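Local structure of tyrosine--tRNA ligase (Archaeoglobus fulgidus, 2CYB) at residues 9-14 with 18-23; 96-101 with 107-112; 48-53 with 223-228. The protein probably catalyses the two-step, ATP-dependent attachment of tyrosine to its cognate transfer RNA, with Tyr-AMP as the intermediate. All coordinates share one frame; numbering follows the deposited sequence.

Overall arrangement
Interaction 1 comes first in the chain; interaction 2 falls within the long stretch of sequence that interaction 3 brackets. Interaction 1 joins the helices 3-11 and 20-28 away from the annotated sites, its centre about 23 Å from the centres of both others. Interactions 2 and 3 have centres about 14 Å apart and touch: V53 CG2 packs on F97 CE1 at 3.5 Å, L100 meets M50, and V96 meets V225. The helix end 96-101 therefore packs on both segments of interaction 3. Bound tyrosine is about 9 Å from the F97 side chain and about 13 Å from that of M50, so neither side chain touches the ligand.

Interaction 1. Residues 9-14 with 18-23; sequences LITRNA and VTEEEL
L23 offers one methyl, CD2, to two neighbours in 9-14, and this apolar meeting carries most of the contact. I10 CG2 lies 3.9 Å from L23 CD2, the two side chains passing alongside and running opposite ways. With chi1 at -69°, CG2 of I10 lies opposite the backbone N and is the branch that meets L23. T11 CG2 comes to the same L23 CD2, again at 3.9 Å, at a slant. Branched aliphatic side chains suit I10 and L23, which are both buried. I10 also packs on L202 of strand 200-204.

Between these helices the chain passes from helix 3-11 through a type II beta turn, T11 to A14, into strand 16-18, which pairs with strand 200-204 at the edge of the mixed sheet. T19 is the N-cap of helix 20-28: its OG1 accepts from E22 N at 3.3 Å, a capping bond.

The polar fringe is loose. E20, bent at chi2 (-77°), brings OE2 to 4.0 Å from T11 CG2, a van der Waals approach. Threonine serves both sides of this boundary: its methyl faces the second helix while OG1 hydrogen-bonds back to the carbonyl of L7.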
loop_
_atom_site.group_PDB
_atom_site.type_symbol
_atom_site.label_atom_id
_atom_site.label_comp_id
_atom_site.label_asym_id
_atom_site.label_seq_id
_atom_site.Cartn_x
_atom_site.Cartn_y
_atom_site.Cartn_z
ATOM N N LEU A 9 -6.326 -2.808 -38.260
ATOM C CA LEU A 9 -7.526 -2.610 -37.460
ATOM C C LEU A 9 -7.190 -2.415 -35.980
ATOM O O LEU A 9 -7.743 -1.530 -35.313
ATOM C CB LEU A 9 -8.457 -3.816 -37.626
ATOM C CG LEU A 9 -9.688 -3.905 -36.720
ATOM C CD1 LEU A 9 -10.570 -2.675 -36.900
ATOM C CD2 LEU A 9 -10.456 -5.174 -37.044
ATOM N N ILE A 10 -6.279 -3.240 -35.475
ATOM C CA ILE A 10 -5.874 -3.164 -34.075
ATOM C C ILE A 10 -5.247 -1.821 -33.752
ATOM O O ILE A 10 -5.539 -1.221 -32.720
ATOM C CB ILE A 10 -4.851 -4.276 -33.710
ATOM C CG1 ILE A 10 -5.527 -5.647 -33.741
ATOM C CG2 ILE A 10 -4.276 -4.019 -32.318
ATOM C CD1 ILE A 10 -4.578 -6.801 -33.526
ATOM N N THR A 11 -4.397 -1.333 -34.641
ATOM C CA THR A 11 -3.726 -0.073 -34.377
ATOM C C THR A 11 -4.488 1.163 -34.815
ATOM O O THR A 11 -4.025 2.281 -34.588
ATOM C CB THR A 11 -2.346 -0.052 -35.027
ATOM O OG1 THR A 11 -2.478 -0.272 -36.435
ATOM C CG2 THR A 11 -1.478 -1.142 -34.435
ATOM N N ARG A 12 -5.647 0.970 -35.435
ATOM C CA ARG A 12 -6.448 2.103 -35.893
ATOM C C ARG A 12 -6.795 3.003 -34.717
ATOM O O ARG A 12 -7.298 2.538 -33.687
ATOM C CB ARG A 12 -7.744 1.628 -36.556
ATOM C CG ARG A 12 -8.638 2.775 -37.053
ATOM C CD ARG A 12 -9.873 2.253 -37.787
ATOM N NE ARG A 12 -10.807 1.558 -36.902
ATOM C CZ ARG A 12 -11.851 0.851 -37.326
ATOM N NH1 ARG A 12 -12.658 0.251 -36.455
ATOM N NH2 ARG A 12 -12.087 0.733 -38.626
ATOM N N ASN A 13 -6.515 4.290 -34.882
ATOM C CA ASN A 13 -6.797 5.281 -33.860
ATOM C C ASN A 13 -6.041 5.076 -32.555
ATOM O O ASN A 13 -6.420 5.621 -31.521
ATOM C CB ASN A 13 -8.298 5.336 -33.584
ATOM C CG ASN A 13 -9.073 5.978 -34.728
ATOM O OD1 ASN A 13 -8.516 6.763 -35.497
ATOM N ND2 ASN A 13 -10.353 5.661 -34.831
ATOM N N ALA A 14 -4.980 4.283 -32.599
ATOM C CA ALA A 14 -4.176 4.071 -31.404
ATOM C C ALA A 14 -3.091 5.130 -31.449
ATOM O O ALA A 14 -2.565 5.441 -32.516
ATOM C CB ALA A 14 -3.548 2.681 -31.410
ATOM N N VAL A 18 3.176 -0.539 -27.701
ATOM C CA VAL A 18 4.422 -0.959 -27.077
ATOM C C VAL A 18 4.474 -2.481 -26.969
ATOM O O VAL A 18 3.936 -3.050 -26.025
ATOM C CB VAL A 18 4.550 -0.362 -25.662
ATOM C CG1 VAL A 18 5.879 -0.757 -25.046
ATOM C CG2 VAL A 18 4.405 1.153 -25.724
ATOM N N THR A 19 5.097 -3.146 -27.940
ATOM C CA THR A 19 5.721 -2.497 -29.090
ATOM C C THR A 19 5.074 -3.077 -30.344
ATOM O O THR A 19 4.398 -4.107 -30.278
ATOM C CB THR A 19 7.243 -2.781 -29.144
ATOM O OG1 THR A 19 7.461 -4.188 -29.296
ATOM C CG2 THR A 19 7.925 -2.311 -27.868
ATOM N N GLU A 20 5.268 -2.413 -31.478
ATOM C CA GLU A 20 4.703 -2.882 -32.743
ATOM C C GLU A 20 5.120 -4.328 -33.050
ATOM O O GLU A 20 4.282 -5.187 -33.344
ATOM C CB GLU A 20 5.158 -1.969 -33.889
ATOM C CG GLU A 20 4.559 -0.567 -33.878
ATOM C CD GLU A 20 3.125 -0.534 -34.380
ATOM O OE1 GLU A 20 2.882 -0.983 -35.520
ATOM O OE2 GLU A 20 2.243 -0.054 -33.640
ATOM N N GLU A 21 6.420 -4.588 -32.984
ATOM C CA GLU A 21 6.948 -5.917 -33.268
ATOM C C GLU A 21 6.331 -6.969 -32.352
ATOM O O GLU A 21 5.920 -8.038 -32.814
ATOM C CB GLU A 21 8.473 -5.906 -33.131
ATOM C CG GLU A 21 9.133 -4.818 -33.975
ATOM C CD GLU A 21 10.648 -4.800 -33.860
ATOM O OE1 GLU A 21 11.163 -4.662 -32.729
ATOM O OE2 GLU A 21 11.325 -4.920 -34.905
ATOM N N GLU A 22 6.258 -6.658 -31.057
ATOM C CA GLU A 22 5.679 -7.573 -30.077
ATOM C C GLU A 22 4.237 -7.888 -30.442
ATOM O O GLU A 22 3.794 -9.034 -30.343
ATOM C CB GLU A 22 5.734 -6.959 -28.672
ATOM C CG GLU A 22 7.109 -6.988 -28.018
ATOM C CD GLU A 22 7.169 -6.159 -26.741
ATOM O OE1 GLU A 22 6.140 -6.078 -26.038
ATOM O OE2 GLU A 22 8.247 -5.600 -26.435
ATOM N N LEU A 23 3.502 -6.864 -30.865
ATOM C CA LEU A 23 2.108 -7.042 -31.248
ATOM C C LEU A 23 2.017 -7.982 -32.448
ATOM O O LEU A 23 1.160 -8.865 -32.492
ATOM C CB LEU A 23 1.482 -5.686 -31.594
ATOM C CG LEU A 23 0.089 -5.694 -32.223
ATOM C CD1 LEU A 23 -0.891 -6.458 -31.338
ATOM C CD2 LEU A 23 -0.366 -4.259 -32.434
#

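Interaction 2. Residues 96-101 with 107-112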
loop_
_atom_site.group_PDB
_atom_site.type_symbol
_atom_site.label_atom_id
_atom_site.label_comp_id
_atom_site.label_asym_id
_atom_site.label_seq_id
_atom_site.Cartn_x
_atom_site.Cartn_y
_atom_site.Cartn_z
ATOM N N VAL A 96 -24.207 -1.199 -19.433
ATOM C CA VAL A 96 -23.891 -0.231 -20.472
ATOM C C VAL A 96 -22.891 -0.784 -21.473
ATOM O O VAL A 96 -23.113 -0.702 -22.680
ATOM C CB VAL A 96 -23.332 1.075 -19.868
ATOM C CG1 VAL A 96 -22.970 2.055 -20.981
ATOM C CG2 VAL A 96 -24.359 1.690 -18.937
ATOM N N PHE A 97 -21.789 -1.343 -20.979
ATOM C CA PHE A 97 -20.778 -1.896 -21.868
ATOM C C PHE A 97 -21.378 -2.939 -22.804
ATOM O O PHE A 97 -20.998 -3.026 -23.974
ATOM C CB PHE A 97 -19.617 -2.498 -21.066
ATOM C CG PHE A 97 -18.741 -1.464 -20.402
ATOM C CD1 PHE A 97 -18.226 -0.397 -21.133
ATOM C CD2 PHE A 97 -18.420 -1.565 -19.050
ATOM C CE1 PHE A 97 -17.405 0.560 -20.529
ATOM C CE2 PHE A 97 -17.601 -0.614 -18.439
ATOM C CZ PHE A 97 -17.092 0.451 -19.182
ATOM N N ILE A 98 -22.316 -3.729 -22.289
ATOM C CA ILE A 98 -22.981 -4.738 -23.106
ATOM C C ILE A 98 -23.808 -4.009 -24.161
ATOM O O ILE A 98 -23.708 -4.291 -25.359
ATOM C CB ILE A 98 -23.925 -5.618 -22.255
ATOM C CG1 ILE A 98 -23.109 -6.428 -21.245
ATOM C CG2 ILE A 98 -24.730 -6.553 -23.160
ATOM C CD1 ILE A 98 -23.946 -7.251 -20.298
ATOM N N ALA A 99 -24.610 -3.056 -23.697
ATOM C CA ALA A 99 -25.469 -2.265 -24.568
ATOM C C ALA A 99 -24.690 -1.510 -25.643
ATOM O O ALA A 99 -25.232 -1.212 -26.702
ATOM C CB ALA A 99 -26.287 -1.292 -23.733
ATOM N N LEU A 100 -23.425 -1.200 -25.372
ATOM C CA LEU A 100 -22.594 -0.486 -26.338
ATOM C C LEU A 100 -22.006 -1.423 -27.386
ATOM O O LEU A 100 -21.369 -0.980 -28.346
ATOM C CB LEU A 100 -21.460 0.253 -25.630
ATOM C CG LEU A 100 -21.836 1.480 -24.800
ATOM C CD1 LEU A 100 -20.586 2.024 -24.124
ATOM C CD2 LEU A 100 -22.467 2.544 -25.692
ATOM N N GLY A 101 -22.209 -2.723 -27.198
ATOM C CA GLY A 101 -21.689 -3.680 -28.152
ATOM C C GLY A 101 -20.823 -4.768 -27.551
ATOM O O GLY A 101 -20.541 -5.768 -28.211
ATOM N N ALA A 107 -17.230 -10.625 -24.941
ATOM C CA ALA A 107 -16.352 -10.179 -23.864
ATOM C C ALA A 107 -16.698 -10.794 -22.507
ATOM O O ALA A 107 -17.865 -11.040 -22.202
ATOM C CB ALA A 107 -16.399 -8.659 -23.769
ATOM N N LYS A 108 -15.670 -11.027 -21.696
ATOM C CA LYS A 108 -15.838 -11.603 -20.365
ATOM C C LYS A 108 -15.670 -10.518 -19.308
ATOM O O LYS A 108 -14.597 -9.921 -19.194
ATOM C CB LYS A 108 -14.798 -12.700 -20.134
ATOM C CG LYS A 108 -14.874 -13.374 -18.765
ATOM C CD LYS A 108 -13.818 -14.467 -18.639
ATOM C CE LYS A 108 -14.012 -15.314 -17.391
ATOM N NZ LYS A 108 -13.886 -14.519 -16.141
ATOM N N PHE A 109 -16.724 -10.262 -18.539
ATOM C CA PHE A 109 -16.660 -9.254 -17.493
ATOM C C PHE A 109 -16.162 -9.858 -16.188
ATOM O O PHE A 109 -16.615 -10.926 -15.766
ATOM C CB PHE A 109 -18.030 -8.600 -17.280
ATOM C CG PHE A 109 -18.486 -7.763 -18.445
ATOM C CD1 PHE A 109 -18.949 -8.363 -19.612
ATOM C CD2 PHE A 109 -18.402 -6.374 -18.393
ATOM C CE1 PHE A 109 -19.315 -7.593 -20.712
ATOM C CE2 PHE A 109 -18.765 -5.592 -19.485
ATOM C CZ PHE A 109 -19.222 -6.200 -20.649
ATOM N N VAL A 110 -15.210 -9.173 -15.560
ATOM C CA VAL A 110 -14.637 -9.628 -14.298
ATOM C C VAL A 110 -14.679 -8.510 -13.260
ATOM O O VAL A 110 -14.417 -7.344 -13.572
ATOM C CB VAL A 110 -13.164 -10.084 -14.486
ATOM C CG1 VAL A 110 -12.528 -10.413 -13.137
ATOM C CG2 VAL A 110 -13.114 -11.304 -15.389
ATOM N N LEU A 111 -15.041 -8.865 -12.033
ATOM C CA LEU A 111 -15.073 -7.898 -10.942
ATOM C C LEU A 111 -13.737 -8.038 -10.215
ATOM O O LEU A 111 -13.350 -9.138 -9.824
ATOM C CB LEU A 111 -16.216 -8.201 -9.967
ATOM C CG LEU A 111 -17.311 -7.152 -9.744
ATOM C CD1 LEU A 111 -18.209 -7.618 -8.607
ATOM C CD2 LEU A 111 -16.714 -5.796 -9.405
ATOM N N GLY A 112 -13.026 -6.931 -10.049
ATOM C CA GLY A 112 -11.745 -6.989 -9.366
ATOM C C GLY A 112 -11.799 -7.742 -8.044
ATOM O O GLY A 112 -10.949 -8.597 -7.782
#
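This contact belongs to a beta-alpha-beta crossover of the Rossmann-type core of this class I synthetase: parallel neighbours 65-70 and 108-111 are joined through helices 72-77 and 83-99, and the last turn of helix 83-99 packs against strand 108-111, the outermost on its side of the sheet. The central group is the F109 ring. Its edge, at CE2, meets F97 CB 3.6 Å away and close to the ring plane, while CZ of the same ring lies 3.7 Å from that CB. The F97 ring is reached only obliquely, with its CD2 4.1 Å from F109 CE2, so the two phenylalanines do not stack; the methylene of one abuts the rim of the other.

I98 comes to a neighbouring part of the F109 ring. Its CG1 lies 3.9 Å from F109 CZ and 4.0 Å from CE1, approaching at a slant. With CG1 placed anti to the carbonyl carbon (chi1 -65°), this longer branch reaches toward the strand. A large flat ring suits position 109 because it is broad enough to touch both F97 CB and I98 CG1, and offers only carbon to those apolar groups. G101, at phi 126°, follows the helix in a Schellman motif, with its N bonded to I98 O at 2.8 Å; glycine readily adopts such a positive phi.

Strand 65-70 pairs with strand 108-111 through the backbones of K108 and V110, and V68 of that strand also touches F109. F97 also touches L70 and meets the ring of Y39, while A99 and L100 lean on helix 297-319.

Interaction 3. Residues 48-53 with 223-228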
loop_
_atom_site.group_PDB
_atom_site.type_symbol
_atom_site.label_atom_id
_atom_site.label_comp_id
_atom_site.label_asym_id
_atom_site.label_seq_id
_atom_site.Cartn_x
_atom_site.Cartn_y
_atom_site.Cartn_z
ATOM N N GLY A 48 -15.317 9.132 -23.450
ATOM C CA GLY A 48 -13.986 8.680 -23.081
ATOM C C GLY A 48 -13.956 7.169 -22.939
ATOM O O GLY A 48 -13.022 6.515 -23.401
ATOM N N HIS A 49 -14.979 6.613 -22.292
ATOM C CA HIS A 49 -15.079 5.167 -22.109
ATOM C C HIS A 49 -15.253 4.509 -23.466
ATOM O O HIS A 49 -14.649 3.475 -23.750
ATOM C CB HIS A 49 -16.294 4.811 -21.252
ATOM C CG HIS A 49 -16.206 5.296 -19.844
ATOM N ND1 HIS A 49 -15.586 4.576 -18.843
ATOM C CD2 HIS A 49 -16.637 6.442 -19.270
ATOM C CE1 HIS A 49 -15.643 5.261 -17.715
ATOM N NE2 HIS A 49 -16.275 6.397 -17.947
ATOM N N MET A 50 -16.102 5.113 -24.295
ATOM C CA MET A 50 -16.381 4.586 -25.626
ATOM C C MET A 50 -15.126 4.534 -26.493
ATOM O O MET A 50 -15.063 3.785 -27.463
ATOM C CB MET A 50 -17.480 5.418 -26.295
ATOM C CG MET A 50 -18.819 5.315 -25.575
ATOM S SD MET A 50 -20.148 6.325 -26.259
ATOM C CE MET A 50 -20.295 7.585 -25.019
ATOM N N MET A 51 -14.124 5.322 -26.126
ATOM C CA MET A 51 -12.856 5.353 -26.849
ATOM C C MET A 51 -12.179 3.981 -26.735
ATOM O O MET A 51 -11.793 3.371 -27.742
ATOM C CB MET A 51 -11.947 6.420 -26.237
ATOM C CG MET A 51 -10.540 6.463 -26.802
ATOM S SD MET A 51 -10.513 7.046 -28.499
ATOM C CE MET A 51 -11.497 8.454 -28.342
ATOM N N THR A 52 -12.042 3.501 -25.502
ATOM C CA THR A 52 -11.408 2.215 -25.250
ATOM C C THR A 52 -12.351 1.058 -25.536
ATOM O O THR A 52 -11.910 -0.041 -25.869
ATOM C CB THR A 52 -10.869 2.117 -23.795
ATOM O OG1 THR A 52 -11.901 2.466 -22.863
ATOM C CG2 THR A 52 -9.673 3.047 -23.610
ATOM N N VAL A 53 -13.651 1.299 -25.414
ATOM C CA VAL A 53 -14.616 0.247 -25.703
ATOM C C VAL A 53 -14.541 -0.088 -27.190
ATOM O O VAL A 53 -14.527 -1.262 -27.575
ATOM C CB VAL A 53 -16.048 0.684 -25.344
ATOM C CG1 VAL A 53 -17.061 -0.231 -26.014
ATOM C CG2 VAL A 53 -16.233 0.640 -23.829
ATOM N N ILE A 223 -19.848 14.333 -23.295
ATOM C CA ILE A 223 -21.150 13.729 -23.570
ATOM C C ILE A 223 -21.274 12.362 -22.899
ATOM O O ILE A 223 -20.410 11.502 -23.061
ATOM C CB ILE A 223 -21.365 13.559 -25.090
ATOM C CG1 ILE A 223 -21.447 14.938 -25.751
ATOM C CG2 ILE A 223 -22.622 12.738 -25.360
ATOM C CD1 ILE A 223 -21.533 14.898 -27.258
ATOM N N SER A 224 -22.356 12.166 -22.156
ATOM C CA SER A 224 -22.591 10.907 -21.458
ATOM C C SER A 224 -23.582 10.056 -22.230
ATOM O O SER A 224 -24.409 10.584 -22.973
ATOM C CB SER A 224 -23.138 11.182 -20.056
ATOM O OG SER A 224 -22.331 12.131 -19.383
ATOM N N VAL A 225 -23.506 8.741 -22.051
ATOM C CA VAL A 225 -24.407 7.823 -22.751
ATOM C C VAL A 225 -25.848 8.008 -22.307
ATOM O O VAL A 225 -26.766 7.436 -22.893
ATOM C CB VAL A 225 -24.034 6.345 -22.494
ATOM C CG1 VAL A 225 -22.620 6.071 -22.975
ATOM C CG2 VAL A 225 -24.185 6.022 -21.008
ATOM N N ARG A 226 -26.040 8.809 -21.267
ATOM C CA ARG A 226 -27.370 9.051 -20.731
ATOM C C ARG A 226 -27.942 10.389 -21.199
ATOM O O ARG A 226 -29.109 10.684 -20.955
ATOM C CB ARG A 226 -27.312 9.005 -19.203
ATOM C CG ARG A 226 -28.610 8.627 -18.521
ATOM C CD ARG A 226 -28.423 8.584 -17.006
ATOM N NE ARG A 226 -29.651 8.223 -16.305
ATOM C CZ ARG A 226 -30.251 7.041 -16.406
ATOM N NH1 ARG A 226 -29.738 6.095 -17.182
ATOM N NH2 ARG A 226 -31.368 6.805 -15.729
ATOM N N ASP A 227 -27.125 11.203 -21.866
ATOM C CA ASP A 227 -27.613 12.487 -22.355
ATOM C C ASP A 227 -28.736 12.287 -23.380
ATOM O O ASP A 227 -28.606 11.497 -24.318
ATOM C CB ASP A 227 -26.486 13.299 -23.010
ATOM C CG ASP A 227 -25.548 13.937 -22.000
ATOM O OD1 ASP A 227 -25.995 14.263 -20.880
ATOM O OD2 ASP A 227 -24.363 14.139 -22.338
ATOM N N PRO A 228 -29.867 12.987 -23.198
ATOM C CA PRO A 228 -30.978 12.850 -24.145
ATOM C C PRO A 228 -30.621 13.526 -25.475
ATOM O O PRO A 228 -29.798 14.450 -25.513
ATOM C CB PRO A 228 -32.130 13.541 -23.422
ATOM C CG PRO A 228 -31.432 14.601 -22.622
ATOM C CD PRO A 228 -30.238 13.860 -22.069
#
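M50 reaches from the 'HIGH' helix to V225 with its terminal methyl, CE, only 3.4 Å from V225 CG1. This is tighter than usual for two carbons, so the end of the methionine is pressed firmly against the valine. The chain runs extended through chi2 and then bends at chi3 (-108°), which carries CE across the valine while SD stays 4.1 Å from CG1. A flexible thioether suits a position that must span 9.1 Å between M50 CA and V225 CA, and the compact, branched valine gives it a firm stop. M50 also touches H258 of helix 250-263.

Elsewhere the contact is slack. M50 CE is 4.4 Å from I223 O, and R226 and P228 farther along are exposed. D227 N to S224 O, at 3.0 Å, closes a type I turn; S224 N adds a bond back to D227 OD2 at 2.8 Å, from above the carboxylate plane, and K235 adds a salt bridge to that oxygen.

G48 and H49 belong to the 'HIGH' motif of class I synthetases; the loop follows the 'KMSKS' region in sequence and pairs through I223 and V225 with the backbone of L47 and I45, so packing and pairing join the neighbourhoods of both signature motifs.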